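Local atomic coordinates of UDP-galactopyranose mutase (Deinococcus radiodurans, PDB entry 3HDQ), a protein that binds FAD and UDP-galactopyranose and probably catalyses the interconversion of UDP-galactopyranose and UDP-galactofuranose. Residues I122-L126 against D127-R131. Sequence-based numbering, arbitrary orientation.
Sequences IPINL and DTVNR
The flat carboxamide of Asn125 lies at the start of helix 126-133 with Thr128 OG1 over one face and, obliquely on the other side, the Asp127 backbone N. At its oxygen edge OD1 accepts from Thr128 N at 2.8 Å, the donor standing almost straight out from the C=O (173°). At its nitrogen edge ND2 gives to a water that reaches on to Asp127 OD2, and also to the carbonyl of Asp206. This is a capping box, a clear case of a side chain closing a helix N-terminus: in return, Asn125 N donates to Thr128 OG1 over 3.1 Å, the N-H...OG1 angle nearly straight (164°). CG of Asn125 sits between its own backbone N and carbonyl carbon (chi1 73°), which swings OD1 back over the first turn. With an alanine here, Thr128 N would probably be left without its acceptor and the Asp206 carbonyl without this donor, and the water bridge would lose its Asn125 end. Thr128 OG1 is shared, since it is also hydrogen-bonded to the Pro121 carbonyl and ties the cap to strand 118-122; Asp127 meanwhile pairs through OD1 with Arg205.

From the cap onward the main chain takes over, Val129 N bonding to Asn125 O at 3.0 Å. Ahead of the box, Ile124 lays CG2 against Val129 CG2 at 4.1 Å, and Phe175 of helix 159-184, a UDP-binding residue, touches both Ile124 and Thr128. The capped end of the helix thus rests against a residue of the UDP site. Farther on, Asn130 holds the Leu137 backbone N with OD1, while the face of its amide looks back at the preceding turn: Leu126 O sits over that face, 3.6 Å from Asn130 CG, and beside it Leu126 CD2 comes to 3.6 Å from Asn130 ND2.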
loop_
_atom_site.group_PDB
_atom_site.type_symbol
_atom_site.label_atom_id
_atom_site.label_comp_id
_atom_site.label_asym_id
_atom_site.label_seq_id
_atom_site.Cartn_x
_atom_site.Cartn_y
_atom_site.Cartn_z
ATOM N N ILE A 122 6.119 23.190 24.898
ATOM C CA ILE A 122 6.620 24.058 23.835
ATOM C C ILE A 122 5.497 24.037 22.812
ATOM O O ILE A 122 4.964 22.967 22.518
ATOM C CB ILE A 122 7.946 23.519 23.231
ATOM C CG1 ILE A 122 8.452 24.425 22.113
ATOM C CG2 ILE A 122 7.783 22.093 22.718
ATOM C CD1 ILE A 122 9.330 25.548 22.600
ATOM N N PRO A 123 5.077 25.206 22.304
ATOM C CA PRO A 123 5.551 26.580 22.515
ATOM C C PRO A 123 5.694 26.965 23.990
ATOM O O PRO A 123 4.927 26.495 24.825
ATOM C CB PRO A 123 4.443 27.436 21.887
ATOM C CG PRO A 123 3.759 26.574 20.949
ATOM C CD PRO A 123 3.852 25.175 21.487
ATOM N N ILE A 124 6.677 27.807 24.300
ATOM C CA ILE A 124 6.821 28.355 25.646
ATOM C C ILE A 124 5.536 29.080 26.034
ATOM O O ILE A 124 5.033 29.907 25.268
ATOM C CB ILE A 124 8.007 29.348 25.727
ATOM C CG1 ILE A 124 9.331 28.622 25.441
ATOM C CG2 ILE A 124 8.021 30.066 27.086
ATOM C CD1 ILE A 124 10.561 29.507 25.486
ATOM N N ASN A 125 4.997 28.758 27.208
ATOM C CA ASN A 125 3.821 29.463 27.722
ATOM C C ASN A 125 3.904 29.769 29.221
ATOM O O ASN A 125 4.937 29.535 29.853
ATOM C CB ASN A 125 2.528 28.707 27.390
ATOM C CG ASN A 125 2.340 27.449 28.230
ATOM O OD1 ASN A 125 3.063 27.212 29.200
ATOM N ND2 ASN A 125 1.352 26.637 27.854
ATOM N N LEU A 126 2.804 30.282 29.774
ATOM C CA LEU A 126 2.699 30.592 31.198
ATOM C C LEU A 126 3.173 29.424 32.078
ATOM O O LEU A 126 4.021 29.608 32.961
ATOM C CB LEU A 126 1.254 31.009 31.537
ATOM C CG LEU A 126 0.944 31.905 32.748
ATOM C CD1 LEU A 126 -0.048 31.279 33.721
ATOM C CD2 LEU A 126 2.204 32.392 33.465
ATOM N N ASP A 127 2.641 28.228 31.827
ATOM C CA ASP A 127 2.983 27.054 32.633
ATOM C C ASP A 127 4.446 26.687 32.447
ATOM O O ASP A 127 5.109 26.259 33.397
ATOM C CB ASP A 127 2.094 25.845 32.273
ATOM C CG ASP A 127 0.615 26.100 32.540
ATOM O OD1 ASP A 127 0.282 26.615 33.622
ATOM O OD2 ASP A 127 -0.219 25.771 31.671
ATOM N N THR A 128 4.949 26.841 31.224
ATOM C CA THR A 128 6.362 26.563 30.954
ATOM C C THR A 128 7.278 27.411 31.843
ATOM O O THR A 128 8.223 26.904 32.452
ATOM C CB THR A 128 6.746 26.840 29.485
ATOM O OG1 THR A 128 5.883 26.101 28.609
ATOM C CG2 THR A 128 8.179 26.428 29.243
ATOM N N VAL A 129 7.002 28.706 31.893
ATOM C CA VAL A 129 7.794 29.622 32.709
ATOM C C VAL A 129 7.636 29.325 34.214
ATOM O O VAL A 129 8.625 29.164 34.928
ATOM C CB VAL A 129 7.427 31.085 32.402
ATOM C CG1 VAL A 129 8.181 32.040 33.326
ATOM C CG2 VAL A 129 7.712 31.396 30.931
ATOM N N ASN A 130 6.397 29.245 34.689
ATOM C CA ASN A 130 6.171 28.922 36.084
ATOM C C ASN A 130 6.881 27.630 36.490
ATOM O O ASN A 130 7.568 27.589 37.498
ATOM C CB ASN A 130 4.670 28.868 36.391
ATOM C CG ASN A 130 4.045 30.264 36.493
ATOM O OD1 ASN A 130 4.749 31.254 36.711
ATOM N ND2 ASN A 130 2.727 30.344 36.336
ATOM N N ARG A 131 6.749 26.583 35.688
ATOM C CA ARG A 131 7.305 25.301 36.071
ATOM C C ARG A 131 8.825 25.298 36.033
ATOM O O ARG A 131 9.472 24.646 36.863
ATOM C CB ARG A 131 6.711 24.159 35.228
ATOM C CG ARG A 131 5.225 23.886 35.512
ATOM C CD ARG A 131 4.676 22.745 34.658
ATOM N NE ARG A 131 5.434 21.518 34.891
ATOM C CZ ARG A 131 5.494 20.485 34.054
ATOM N NH1 ARG A 131 4.832 20.500 32.894
ATOM N NH2 ARG A 131 6.227 19.427 34.381
HETATM O O HOH W 1 -0.128 24.665 29.389
#